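Local coordinates for protein putative chitobiase (Bacteroides thetaiotaomicron, PDB 3HNM) that is of unknown function but, as part of a putative chitobiase carrying an F5/8 type C domain with bound magnesium, may help bind carbohydrate, at residues 52-57 against 89-93; 61-65 against 142-146; 7-11 against 77-81; 112-117 against 129-134. All coordinates share one frame; numbering follows the deposited sequence.

Contact 1: 52-57 against 89-93; sequences QWLCRW and AAHVW
His-91 NE2 lies over one face of the Trp-57 indole, offset toward its rim, with Leu-54 CD2 3.6 Å from the same nitrogen; the amide of Gln-52 lies at the edge of the imidazole. Leu-54 supplies a CH-pi contact, its CD1 standing 3.7 Å from the centroid of the His-91 ring and 13° off the normal, while its CD2 lies 3.5 Å from His-91 CE1. A branched leucine suits this place because its two methyls spread over the flat ring. With His-91 CG beside the backbone N (chi1 -65°), the imidazole reaches into the angle between Leu-54 and Trp-57. The rim of the Trp-57 indole comes in obliquely, planes at 57° and Trp-57 CH2 3.7 Å from His-91 CD2. Trp-93 completes an aromatic cluster: its six-membered ring meets that of Trp-57 rim to rim, nearly perpendicular, the centroids 5.6 Å apart. The cluster lies among the loops at one end of a beta-sandwich of the F5/8 type C kind, where many relatives bind their ligands; whether it does so here is not established. Ser-43, a ligand of the magnesium ion, bonds through OG to the backbone O of Gln-52, whose side chain comes to about 6 Å from the metal. On the other segment His-91 O accepts a hydrogen bond from Ser-156 OG; back on 52-57, Arg-154 makes a cation-pi contact with Trp-57.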
loop_
_atom_site.group_PDB
_atom_site.type_symbol
_atom_site.label_atom_id
_atom_site.label_comp_id
_atom_site.label_asym_id
_atom_site.label_seq_id
_atom_site.Cartn_x
_atom_site.Cartn_y
_atom_site.Cartn_z
ATOM N N GLN A 52 0.118 9.830 -6.150
ATOM C CA GLN A 52 -0.840 8.755 -5.870
ATOM C C GLN A 52 -0.740 7.569 -6.813
ATOM O O GLN A 52 0.124 7.513 -7.679
ATOM C CB GLN A 52 -2.270 9.299 -5.949
ATOM C CG GLN A 52 -2.727 9.480 -7.382
ATOM C CD GLN A 52 -4.041 10.189 -7.501
ATOM O OE1 GLN A 52 -4.622 10.258 -8.578
ATOM N NE2 GLN A 52 -4.520 10.728 -6.398
ATOM N N TRP A 53 -1.645 6.618 -6.604
ATOM C CA TRP A 53 -1.772 5.411 -7.419
ATOM C C TRP A 53 -3.243 5.341 -7.818
ATOM O O TRP A 53 -4.123 5.582 -6.991
ATOM C CB TRP A 53 -1.416 4.155 -6.620
ATOM C CG TRP A 53 -2.005 2.898 -7.212
ATOM C CD1 TRP A 53 -1.489 2.135 -8.232
ATOM C CD2 TRP A 53 -3.260 2.305 -6.867
ATOM N NE1 TRP A 53 -2.349 1.108 -8.542
ATOM C CE2 TRP A 53 -3.445 1.187 -7.722
ATOM C CE3 TRP A 53 -4.252 2.612 -5.919
ATOM C CZ2 TRP A 53 -4.593 0.370 -7.652
ATOM C CZ3 TRP A 53 -5.388 1.802 -5.853
ATOM C CH2 TRP A 53 -5.547 0.694 -6.717
ATOM N N LEU A 54 -3.510 5.006 -9.075
ATOM C CA LEU A 54 -4.882 4.920 -9.536
ATOM C C LEU A 54 -5.190 3.516 -10.056
ATOM O O LEU A 54 -4.375 2.902 -10.744
ATOM C CB LEU A 54 -5.133 5.959 -10.628
ATOM C CG LEU A 54 -6.594 6.357 -10.799
ATOM C CD1 LEU A 54 -7.082 6.981 -9.493
ATOM C CD2 LEU A 54 -6.749 7.341 -11.963
ATOM N N CYS A 55 -6.360 3.005 -9.690
ATOM C CA CYS A 55 -6.800 1.681 -10.120
ATOM C C CYS A 55 -7.084 1.729 -11.625
ATOM O O CYS A 55 -6.948 2.780 -12.237
ATOM C CB CYS A 55 -8.082 1.321 -9.394
ATOM S SG CYS A 55 -9.343 2.543 -9.679
ATOM N N ARG A 56 -7.478 0.604 -12.220
ATOM C CA ARG A 56 -7.790 0.592 -13.643
ATOM C C ARG A 56 -9.040 1.446 -13.779
ATOM O O ARG A 56 -10.025 1.233 -13.069
ATOM C CB ARG A 56 -8.074 -0.816 -14.133
ATOM C CG ARG A 56 -7.448 -1.084 -15.461
ATOM C CD ARG A 56 -8.086 -2.254 -16.144
ATOM N NE ARG A 56 -7.742 -2.255 -17.558
ATOM C CZ ARG A 56 -8.383 -2.958 -18.479
ATOM N NH1 ARG A 56 -9.406 -3.725 -18.132
ATOM N NH2 ARG A 56 -8.002 -2.888 -19.745
ATOM N N TRP A 57 -9.012 2.405 -14.694
ATOM C CA TRP A 57 -10.136 3.301 -14.829
ATOM C C TRP A 57 -11.033 3.076 -16.027
ATOM O O TRP A 57 -12.239 3.349 -15.968
ATOM C CB TRP A 57 -9.618 4.740 -14.807
ATOM C CG TRP A 57 -10.602 5.733 -14.271
ATOM C CD1 TRP A 57 -11.587 6.357 -14.962
ATOM C CD2 TRP A 57 -10.708 6.191 -12.915
ATOM N NE1 TRP A 57 -12.306 7.179 -14.129
ATOM C CE2 TRP A 57 -11.790 7.098 -12.865
ATOM C CE3 TRP A 57 -9.996 5.921 -11.740
ATOM C CZ2 TRP A 57 -12.180 7.743 -11.683
ATOM C CZ3 TRP A 57 -10.386 6.563 -10.562
ATOM C CH2 TRP A 57 -11.471 7.465 -10.547
ATOM N N ALA A 89 -2.810 15.619 -5.250
ATOM C CA ALA A 89 -3.163 14.335 -5.845
ATOM C C ALA A 89 -4.442 14.541 -6.633
ATOM O O ALA A 89 -5.412 15.107 -6.128
ATOM C CB ALA A 89 -3.370 13.293 -4.764
ATOM N N ALA A 90 -4.449 14.080 -7.876
ATOM C CA ALA A 90 -5.623 14.262 -8.723
ATOM C C ALA A 90 -6.861 13.463 -8.302
ATOM O O ALA A 90 -7.938 13.652 -8.863
ATOM C CB ALA A 90 -5.263 13.941 -10.172
ATOM N N HIS A 91 -6.719 12.579 -7.320
ATOM C CA HIS A 91 -7.851 11.770 -6.897
ATOM C C HIS A 91 -7.952 11.520 -5.394
ATOM O O HIS A 91 -7.826 10.378 -4.949
ATOM C CB HIS A 91 -7.825 10.411 -7.601
ATOM C CG HIS A 91 -8.007 10.477 -9.087
ATOM N ND1 HIS A 91 -6.983 10.804 -9.949
ATOM C CD2 HIS A 91 -9.075 10.188 -9.866
ATOM C CE1 HIS A 91 -7.410 10.706 -11.194
ATOM N NE2 HIS A 91 -8.676 10.332 -11.171
ATOM N N VAL A 92 -8.185 12.574 -4.616
ATOM C CA VAL A 92 -8.314 12.413 -3.170
ATOM C C VAL A 92 -9.690 11.824 -2.858
ATOM O O VAL A 92 -9.870 11.154 -1.837
ATOM C CB VAL A 92 -8.144 13.755 -2.416
ATOM C CG1 VAL A 92 -6.729 14.262 -2.578
ATOM C CG2 VAL A 92 -9.130 14.774 -2.937
ATOM N N TRP A 93 -10.657 12.064 -3.742
ATOM C CA TRP A 93 -12.002 11.529 -3.540
ATOM C C TRP A 93 -12.005 10.024 -3.851
ATOM O O TRP A 93 -12.918 9.293 -3.452
ATOM C CB TRP A 93 -13.047 12.258 -4.429
ATOM C CG TRP A 93 -12.812 12.121 -5.918
ATOM C CD1 TRP A 93 -12.023 12.915 -6.688
ATOM C CD2 TRP A 93 -13.222 11.032 -6.766
ATOM N NE1 TRP A 93 -11.894 12.385 -7.955
ATOM C CE2 TRP A 93 -12.620 11.228 -8.027
ATOM C CE3 TRP A 93 -14.027 9.905 -6.574
ATOM C CZ2 TRP A 93 -12.795 10.349 -9.086
ATOM C CZ3 TRP A 93 -14.200 9.026 -7.632
ATOM C CH2 TRP A 93 -13.586 9.254 -8.871
#

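Contact 2: 61-65 against 142-146; sequences EPLPY and VITDT
Tyr-65 and Ile-143 form an antiparallel hydrogen-bonded pair where strand 65-71 begins alongside strand 138-146, its neighbour in the five-stranded sheet of the F5/8 type C beta-sandwich: Tyr-65 N donates to Ile-143 O over 3.1 Å, and Ile-143 N returns a straighter bond to Tyr-65 O at 2.7 Å, with 162° at the hydrogen. The CA-H of Val-142 also points at that carbonyl oxygen of Tyr-65. The side chains of the pair lie on one face of the sheet, Tyr-65 CB 4.2 Å from Ile-143 CG1. Just before the strand, Leu-63 CG stands anti to the carbonyl carbon (chi1 -60°), which turns CD1 against the carbonyl of Thr-144 and lays CD2 over the rim of the Tyr-65 ring, 3.5 Å above its plane; CD2 is also 4.0 Å from Thr-146 OG1. The peptide bond into Pro-64 is cis, a geometry proline readily accepts, and its CB rests 3.8 Å from Val-142 CG1. Opposite Ala-99, Thr-144 and Asp-145 make a classic beta bulge, and the carboxylate of Asp-145 pairs with Lys-98. Between these two segments a single pair carries the backbone bonding, while 142-146 bonds strand 100-105 and the residues just before it on its other edge. The buried Tyr-65 keeps its hydroxyl satisfied by tying down the loop that leads into the strand, OH donating to Glu-61 O at 2.6 Å.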
loop_
_atom_site.group_PDB
_atom_site.type_symbol
_atom_site.label_atom_id
_atom_site.label_comp_id
_atom_site.label_asym_id
_atom_site.label_seq_id
_atom_site.Cartn_x
_atom_site.Cartn_y
_atom_site.Cartn_z
ATOM N N GLU A 61 -12.433 -2.868 -12.442
ATOM C CA GLU A 61 -12.130 -4.256 -12.072
ATOM C C GLU A 61 -12.638 -4.613 -10.672
ATOM O O GLU A 61 -12.547 -3.813 -9.749
ATOM C CB GLU A 61 -10.628 -4.484 -12.138
ATOM C CG GLU A 61 -10.058 -4.314 -13.535
ATOM C CD GLU A 61 -10.349 -5.495 -14.445
ATOM O OE1 GLU A 61 -11.234 -6.306 -14.090
ATOM O OE2 GLU A 61 -9.697 -5.610 -15.517
ATOM N N PRO A 62 -13.182 -5.827 -10.496
ATOM C CA PRO A 62 -13.693 -6.252 -9.188
ATOM C C PRO A 62 -12.580 -6.535 -8.189
ATOM O O PRO A 62 -11.516 -7.031 -8.546
ATOM C CB PRO A 62 -14.501 -7.499 -9.523
ATOM C CG PRO A 62 -13.738 -8.082 -10.652
ATOM C CD PRO A 62 -13.434 -6.867 -11.508
ATOM N N LEU A 63 -12.834 -6.205 -6.930
ATOM C CA LEU A 63 -11.851 -6.408 -5.875
ATOM C C LEU A 63 -11.562 -7.902 -5.709
ATOM O O LEU A 63 -12.337 -8.736 -6.169
ATOM C CB LEU A 63 -12.378 -5.784 -4.582
ATOM C CG LEU A 63 -12.658 -4.270 -4.645
ATOM C CD1 LEU A 63 -13.542 -3.875 -3.476
ATOM C CD2 LEU A 63 -11.349 -3.457 -4.623
ATOM N N PRO A 64 -10.467 -8.269 -5.023
ATOM C CA PRO A 64 -9.440 -7.462 -4.376
ATOM C C PRO A 64 -8.237 -7.092 -5.218
ATOM O O PRO A 64 -7.857 -7.797 -6.157
ATOM C CB PRO A 64 -9.020 -8.346 -3.233
ATOM C CG PRO A 64 -8.922 -9.653 -3.937
ATOM C CD PRO A 64 -10.200 -9.695 -4.774
ATOM N N TYR A 65 -7.627 -5.982 -4.813
ATOM C CA TYR A 65 -6.435 -5.419 -5.429
ATOM C C TYR A 65 -5.298 -5.697 -4.466
ATOM O O TYR A 65 -5.449 -5.488 -3.266
ATOM C CB TYR A 65 -6.603 -3.919 -5.565
ATOM C CG TYR A 65 -7.809 -3.499 -6.357
ATOM C CD1 TYR A 65 -8.317 -4.312 -7.362
ATOM C CD2 TYR A 65 -8.347 -2.222 -6.203
ATOM C CE1 TYR A 65 -9.318 -3.859 -8.206
ATOM C CE2 TYR A 65 -9.347 -1.756 -7.045
ATOM C CZ TYR A 65 -9.820 -2.577 -8.051
ATOM O OH TYR A 65 -10.735 -2.104 -8.956
ATOM N N VAL A 142 -3.408 -5.814 0.508
ATOM C CA VAL A 142 -4.596 -6.245 -0.232
ATOM C C VAL A 142 -5.845 -5.445 0.144
ATOM O O VAL A 142 -6.207 -5.386 1.312
ATOM C CB VAL A 142 -4.880 -7.769 0.006
ATOM C CG1 VAL A 142 -6.155 -8.179 -0.698
ATOM C CG2 VAL A 142 -3.705 -8.620 -0.492
ATOM N N ILE A 143 -6.487 -4.819 -0.843
ATOM C CA ILE A 143 -7.710 -4.051 -0.600
ATOM C C ILE A 143 -8.828 -5.038 -0.882
ATOM O O ILE A 143 -8.873 -5.626 -1.967
ATOM C CB ILE A 143 -7.896 -2.864 -1.597
ATOM C CG1 ILE A 143 -6.590 -2.085 -1.788
ATOM C CG2 ILE A 143 -9.022 -1.950 -1.106
ATOM C CD1 ILE A 143 -6.295 -1.093 -0.729
ATOM N N THR A 144 -9.724 -5.236 0.077
ATOM C CA THR A 144 -10.818 -6.178 -0.138
ATOM C C THR A 144 -12.163 -5.486 -0.260
ATOM O O THR A 144 -13.039 -5.970 -0.968
ATOM C CB THR A 144 -10.901 -7.214 0.970
ATOM O OG1 THR A 144 -10.913 -6.558 2.246
ATOM C CG2 THR A 144 -9.729 -8.152 0.874
ATOM N N ASP A 145 -12.350 -4.368 0.427
ATOM C CA ASP A 145 -13.602 -3.669 0.260
ATOM C C ASP A 145 -13.325 -2.194 0.105
ATOM O O ASP A 145 -12.385 -1.672 0.688
ATOM C CB ASP A 145 -14.572 -3.921 1.406
ATOM C CG ASP A 145 -16.009 -3.696 0.976
ATOM O OD1 ASP A 145 -16.334 -4.134 -0.150
ATOM O OD2 ASP A 145 -16.804 -3.097 1.739
ATOM N N THR A 146 -14.151 -1.533 -0.698
ATOM C CA THR A 146 -13.990 -0.120 -1.003
ATOM C C THR A 146 -15.262 0.678 -0.707
ATOM O O THR A 146 -16.371 0.172 -0.867
ATOM C CB THR A 146 -13.580 0.020 -2.517
ATOM O OG1 THR A 146 -12.153 -0.067 -2.638
ATOM C CG2 THR A 146 -14.063 1.325 -3.125
#

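Contact 3: 7-11 against 77-81; sequences KFQPD and LFRFG
The backbones of 7-11 and 77-81 stay far apart, Gln-9 CA being 9.9 Å from Arg-79 CA, and they share no ladder; side chains, chiefly the long one of Arg-79, bridge the gap at the surface. The guanidinium of Arg-79 does most of the reaching. Its chain runs out with a bend at chi3 (-144°), which brings the flat group edge-on to the N-terminal segment: NH2 lies 3.4 Å from Phe-8 CB, and NH1 lies 3.5 Å from Pro-10 CD. These are van der Waals contacts with carbon, and the polar work is done by neighbours, since NE forms a salt bridge with Asp-130 OD1 and the group makes a cation-pi contact with Trp-163. Beside the arginine, Phe-78 CE2 comes to the edge of the Phe-8 ring, 4.4 Å from Phe-8 CE1, a loose apolar touch. Phe-8 also takes Pro-10 CB over one face, 3.9 Å above the plane, so proline and phenylalanine pack together within the loop. With an alanine at Arg-79, Asp-130 would probably be left without its charged mate and Phe-8 and Pro-10 without the group they rest on. The chain turns a corner at Phe-78, whose backbone bonds to Val-131 and to Trp-163. Strand 74-83 therefore runs between strands 127-136 and 156-166, and the loop before strand 20-23 lies against this four-stranded sheet of the beta-sandwich, with Pro-10 also touching Trp-163.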
loop_
_atom_site.group_PDB
_atom_site.type_symbol
_atom_site.label_atom_id
_atom_site.label_comp_id
_atom_site.label_asym_id
_atom_site.label_seq_id
_atom_site.Cartn_x
_atom_site.Cartn_y
_atom_site.Cartn_z
ATOM N N LYS A 7 3.532 3.155 23.028
ATOM C CA LYS A 7 3.991 4.294 22.230
ATOM C C LYS A 7 5.511 4.313 21.977
ATOM O O LYS A 7 6.281 4.920 22.725
ATOM C CB LYS A 7 3.552 5.607 22.886
ATOM C CG LYS A 7 4.253 5.917 24.210
ATOM C CD LYS A 7 5.330 7.005 24.053
ATOM C CE LYS A 7 4.704 8.357 23.645
ATOM N NZ LYS A 7 5.663 9.509 23.535
ATOM N N PHE A 8 5.918 3.640 20.898
ATOM C CA PHE A 8 7.314 3.548 20.467
ATOM C C PHE A 8 7.633 4.715 19.511
ATOM O O PHE A 8 8.609 5.446 19.716
ATOM C CB PHE A 8 7.556 2.203 19.761
ATOM C CG PHE A 8 9.006 1.923 19.459
ATOM C CD1 PHE A 8 9.364 1.004 18.469
ATOM C CD2 PHE A 8 10.015 2.568 20.172
ATOM C CE1 PHE A 8 10.715 0.740 18.191
ATOM C CE2 PHE A 8 11.365 2.314 19.908
ATOM C CZ PHE A 8 11.719 1.397 18.918
ATOM N N GLN A 9 6.809 4.884 18.476
ATOM C CA GLN A 9 6.976 5.961 17.488
ATOM C C GLN A 9 8.336 6.061 16.778
ATOM O O GLN A 9 8.895 7.152 16.661
ATOM C CB GLN A 9 6.675 7.322 18.127
ATOM C CG GLN A 9 5.214 7.752 18.115
ATOM C CD GLN A 9 4.435 7.284 19.349
ATOM O OE1 GLN A 9 4.183 6.085 19.524
ATOM N NE2 GLN A 9 4.055 8.237 20.214
ATOM N N PRO A 10 8.893 4.934 16.298
ATOM C CA PRO A 10 10.188 5.041 15.616
ATOM C C PRO A 10 9.938 5.653 14.242
ATOM O O PRO A 10 8.913 6.311 14.017
ATOM C CB PRO A 10 10.665 3.591 15.545
ATOM C CG PRO A 10 9.387 2.844 15.344
ATOM C CD PRO A 10 8.394 3.546 16.273
ATOM N N ASP A 11 10.854 5.425 13.313
ATOM C CA ASP A 11 10.680 5.987 11.984
ATOM C C ASP A 11 10.632 4.921 10.894
ATOM O O ASP A 11 11.475 4.037 10.845
ATOM C CB ASP A 11 11.806 6.980 11.694
ATOM C CG ASP A 11 11.465 7.926 10.571
ATOM O OD1 ASP A 11 10.534 8.755 10.753
ATOM O OD2 ASP A 11 12.124 7.830 9.504
ATOM N N LEU A 77 9.154 -6.519 10.822
ATOM C CA LEU A 77 8.056 -5.548 10.909
ATOM C C LEU A 77 7.346 -5.435 12.254
ATOM O O LEU A 77 6.902 -6.432 12.818
ATOM C CB LEU A 77 6.992 -5.825 9.834
ATOM C CG LEU A 77 7.362 -5.887 8.351
ATOM C CD1 LEU A 77 8.302 -4.743 7.987
ATOM C CD2 LEU A 77 8.022 -7.213 8.074
ATOM N N PHE A 78 7.230 -4.208 12.756
ATOM C CA PHE A 78 6.539 -3.961 14.018
ATOM C C PHE A 78 5.167 -3.414 13.674
ATOM O O PHE A 78 4.168 -3.792 14.277
ATOM C CB PHE A 78 7.263 -2.917 14.878
ATOM C CG PHE A 78 8.709 -3.199 15.092
ATOM C CD1 PHE A 78 9.142 -4.482 15.420
ATOM C CD2 PHE A 78 9.643 -2.175 14.973
ATOM C CE1 PHE A 78 10.499 -4.754 15.623
ATOM C CE2 PHE A 78 11.001 -2.420 15.168
ATOM C CZ PHE A 78 11.436 -3.717 15.497
ATOM N N ARG A 79 5.132 -2.500 12.706
ATOM C CA ARG A 79 3.880 -1.899 12.259
ATOM C C ARG A 79 3.840 -1.802 10.747
ATOM O O ARG A 79 4.834 -2.064 10.071
ATOM C CB ARG A 79 3.687 -0.496 12.848
ATOM C CG ARG A 79 3.498 -0.459 14.352
ATOM C CD ARG A 79 2.872 0.858 14.789
ATOM N NE ARG A 79 3.391 1.322 16.074
ATOM C CZ ARG A 79 4.628 1.778 16.254
ATOM N NH1 ARG A 79 5.474 1.834 15.231
ATOM N NH2 ARG A 79 5.016 2.174 17.459
ATOM N N PHE A 80 2.670 -1.423 10.237
ATOM C CA PHE A 80 2.423 -1.257 8.808
ATOM C C PHE A 80 1.203 -0.359 8.656
ATOM O O PHE A 80 0.295 -0.384 9.483
ATOM C CB PHE A 80 2.159 -2.617 8.150
ATOM C CG PHE A 80 1.742 -2.532 6.705
ATOM C CD1 PHE A 80 0.434 -2.205 6.361
ATOM C CD2 PHE A 80 2.667 -2.743 5.689
ATOM C CE1 PHE A 80 0.056 -2.082 5.034
ATOM C CE2 PHE A 80 2.296 -2.621 4.356
ATOM C CZ PHE A 80 0.989 -2.289 4.030
ATOM N N GLY A 81 1.182 0.442 7.603
ATOM C CA GLY A 81 0.045 1.315 7.394
ATOM C C GLY A 81 0.114 1.977 6.041
ATOM O O GLY A 81 1.051 1.752 5.284
#

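Contact 4: 112-117 against 129-134; sequences VKLKDW and MDVPAT
Leu-114, Met-129 and Lys-115 carry this meeting of the two sheets of the beta-sandwich. Strands 111-115 and 127-136 are each outermost in their own sheet, and the stretches 112-115 and 129-134 of these strands pass at 5.8 Å with their directions 142° apart. Leu-114, apolar and buried, drops between Val-131 and Thr-134: Leu-114 CG lies 3.5 Å from Val-131 CG1 and, on its other flank, near the methyl of Thr-134. Shortening it to an alanine would probably open a gap beside Val-131, and less certainly take an apolar neighbour from Thr-134. Lys-115 is exposed, and its long chain does two things: Lys-115 CB, at the aliphatic start, lies 4.1 Å from Met-129 SE, while bends at chi2 and chi4 curl the amine round to the backbone of Asp-130, where Lys-115 NZ makes a weak hydrogen bond of 3.4 Å to Asp-130 O. Met-129, present as selenomethionine, is flexible enough to fit beside Trp-117. Its selenium makes a Met-aromatic contact, 4.8 Å from the centroid of the five-membered ring and obliquely placed, 69° off the normal. Trp-117 is stacked on Phe-141 and meets Phe-82 edge-to-face, which places this methionine beside the aromatic core between the sheets. The bend of Met-129 at chi3 (85°) brings its terminal methyl in as well, CE lying 3.5 Å from Trp-117 CB.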
loop_
_atom_site.group_PDB
_atom_site.type_symbol
_atom_site.label_atom_id
_atom_site.label_comp_id
_atom_site.label_asym_id
_atom_site.label_seq_id
_atom_site.Cartn_x
_atom_site.Cartn_y
_atom_site.Cartn_z
ATOM N N VAL A 112 2.567 -15.180 5.428
ATOM C CA VAL A 112 1.883 -15.325 6.715
ATOM C C VAL A 112 1.117 -14.041 7.007
ATOM O O VAL A 112 1.705 -12.966 6.935
ATOM C CB VAL A 112 2.856 -15.538 7.863
ATOM C CG1 VAL A 112 4.075 -14.645 7.702
ATOM C CG2 VAL A 112 2.150 -15.202 9.169
ATOM N N LYS A 113 -0.173 -14.138 7.350
ATOM C CA LYS A 113 -0.975 -12.927 7.632
ATOM C C LYS A 113 -0.478 -12.153 8.851
ATOM O O LYS A 113 -0.042 -12.735 9.828
ATOM C CB LYS A 113 -2.468 -13.251 7.839
ATOM C CG LYS A 113 -3.304 -13.404 6.564
ATOM C CD LYS A 113 -4.833 -13.396 6.859
ATOM C CE LYS A 113 -5.686 -13.565 5.569
ATOM N NZ LYS A 113 -7.180 -13.486 5.764
ATOM N N LEU A 114 -0.553 -10.833 8.775
ATOM C CA LEU A 114 -0.111 -9.988 9.861
ATOM C C LEU A 114 -1.273 -9.334 10.584
ATOM O O LEU A 114 -1.381 -9.403 11.813
ATOM C CB LEU A 114 0.834 -8.914 9.338
ATOM C CG LEU A 114 2.297 -9.338 9.236
ATOM C CD1 LEU A 114 2.407 -10.734 8.678
ATOM C CD2 LEU A 114 3.045 -8.353 8.366
ATOM N N LYS A 115 -2.159 -8.704 9.825
ATOM C CA LYS A 115 -3.299 -8.026 10.423
ATOM C C LYS A 115 -4.405 -7.794 9.408
ATOM O O LYS A 115 -4.246 -8.049 8.220
ATOM C CB LYS A 115 -2.841 -6.687 11.000
ATOM C CG LYS A 115 -3.727 -6.132 12.089
ATOM C CD LYS A 115 -3.645 -6.995 13.350
ATOM C CE LYS A 115 -4.502 -6.417 14.479
ATOM N NZ LYS A 115 -4.103 -5.012 14.806
ATOM N N ASP A 116 -5.531 -7.316 9.908
ATOM C CA ASP A 116 -6.680 -7.024 9.088
ATOM C C ASP A 116 -7.115 -5.592 9.365
ATOM O O ASP A 116 -7.901 -5.333 10.277
ATOM C CB ASP A 116 -7.821 -7.974 9.416
ATOM C CG ASP A 116 -7.709 -9.288 8.688
ATOM O OD1 ASP A 116 -6.586 -9.830 8.617
ATOM O OD2 ASP A 116 -8.747 -9.785 8.193
ATOM N N TRP A 117 -6.597 -4.663 8.573
ATOM C CA TRP A 117 -6.908 -3.254 8.724
ATOM C C TRP A 117 -8.324 -2.903 8.247
ATOM O O TRP A 117 -8.973 -3.696 7.574
ATOM C CB TRP A 117 -5.882 -2.448 7.936
ATOM C CG TRP A 117 -5.802 -2.837 6.490
ATOM C CD1 TRP A 117 -5.012 -3.810 5.930
ATOM C CD2 TRP A 117 -6.563 -2.281 5.425
ATOM N NE1 TRP A 117 -5.240 -3.886 4.585
ATOM C CE2 TRP A 117 -6.190 -2.955 4.249
ATOM C CE3 TRP A 117 -7.530 -1.274 5.348
ATOM C CZ2 TRP A 117 -6.751 -2.653 3.010
ATOM C CZ3 TRP A 117 -8.087 -0.978 4.117
ATOM C CH2 TRP A 117 -7.697 -1.663 2.969
HETATM N N MSE A 129 -1.358 0.040 11.656
HETATM C CA MSE A 129 -1.817 -1.084 12.457
HETATM C C MSE A 129 -0.643 -1.797 13.128
HETATM O O MSE A 129 0.435 -1.910 12.546
HETATM C CB MSE A 129 -2.536 -2.062 11.539
HETATM C CG MSE A 129 -1.591 -2.651 10.487
HETATM SE SE MSE A 129 -2.469 -3.242 8.860
HETATM C CE MSE A 129 -2.488 -1.530 7.978
ATOM N N ASP A 130 -0.842 -2.277 14.349
ATOM C CA ASP A 130 0.227 -2.994 15.016
ATOM C C ASP A 130 0.251 -4.425 14.477
ATOM O O ASP A 130 -0.711 -5.181 14.624
ATOM C CB ASP A 130 0.031 -2.981 16.536
ATOM C CG ASP A 130 0.528 -1.686 17.182
ATOM O OD1 ASP A 130 1.479 -1.086 16.630
ATOM O OD2 ASP A 130 -0.019 -1.284 18.242
ATOM N N VAL A 131 1.365 -4.776 13.843
ATOM C CA VAL A 131 1.563 -6.085 13.237
ATOM C C VAL A 131 2.500 -6.979 14.056
ATOM O O VAL A 131 3.612 -6.574 14.392
ATOM C CB VAL A 131 2.137 -5.906 11.800
ATOM C CG1 VAL A 131 3.299 -6.865 11.538
ATOM C CG2 VAL A 131 1.033 -6.127 10.793
ATOM N N PRO A 132 2.073 -8.220 14.362
ATOM C CA PRO A 132 2.876 -9.174 15.139
ATOM C C PRO A 132 4.337 -9.261 14.699
ATOM O O PRO A 132 4.620 -9.552 13.540
ATOM C CB PRO A 132 2.143 -10.496 14.924
ATOM C CG PRO A 132 0.728 -10.081 14.802
ATOM C CD PRO A 132 0.822 -8.852 13.905
ATOM N N ALA A 133 5.255 -9.022 15.633
ATOM C CA ALA A 133 6.693 -9.072 15.346
ATOM C C ALA A 133 7.040 -10.241 14.425
ATOM O O ALA A 133 7.142 -11.385 14.874
ATOM C CB ALA A 133 7.487 -9.179 16.650
ATOM N N THR A 134 7.220 -9.937 13.140
ATOM C CA THR A 134 7.553 -10.949 12.145
ATOM C C THR A 134 8.674 -10.529 11.185
ATOM O O THR A 134 8.800 -9.357 10.803
ATOM C CB THR A 134 6.304 -11.365 11.322
ATOM O OG1 THR A 134 6.712 -12.129 10.178
ATOM C CG2 THR A 134 5.526 -10.139 10.860
#

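From the N terminus, 7-11 opens contact 3, which closes only at 77-81, laying the leading loop against the four-stranded sheet. Before that, 52-57 opens contact 1 and 61-65 opens contact 2, so both cross contact 3. Contact 1 closes at 89-93, among the loops near the magnesium ion. Contact 4 then opens and closes, from 112-117 to 129-134, joining edge strands of the two sheets. It is nested within contact 2, which closes last, at 142-146, and crosses contact 1. Contacts 3 and 4 share neighbouring strands 74-83 and 127-136; contacts 1 and 2 touch through Arg-56 and Glu-61, and contacts 2 and 4 through Trp-117 and Val-142.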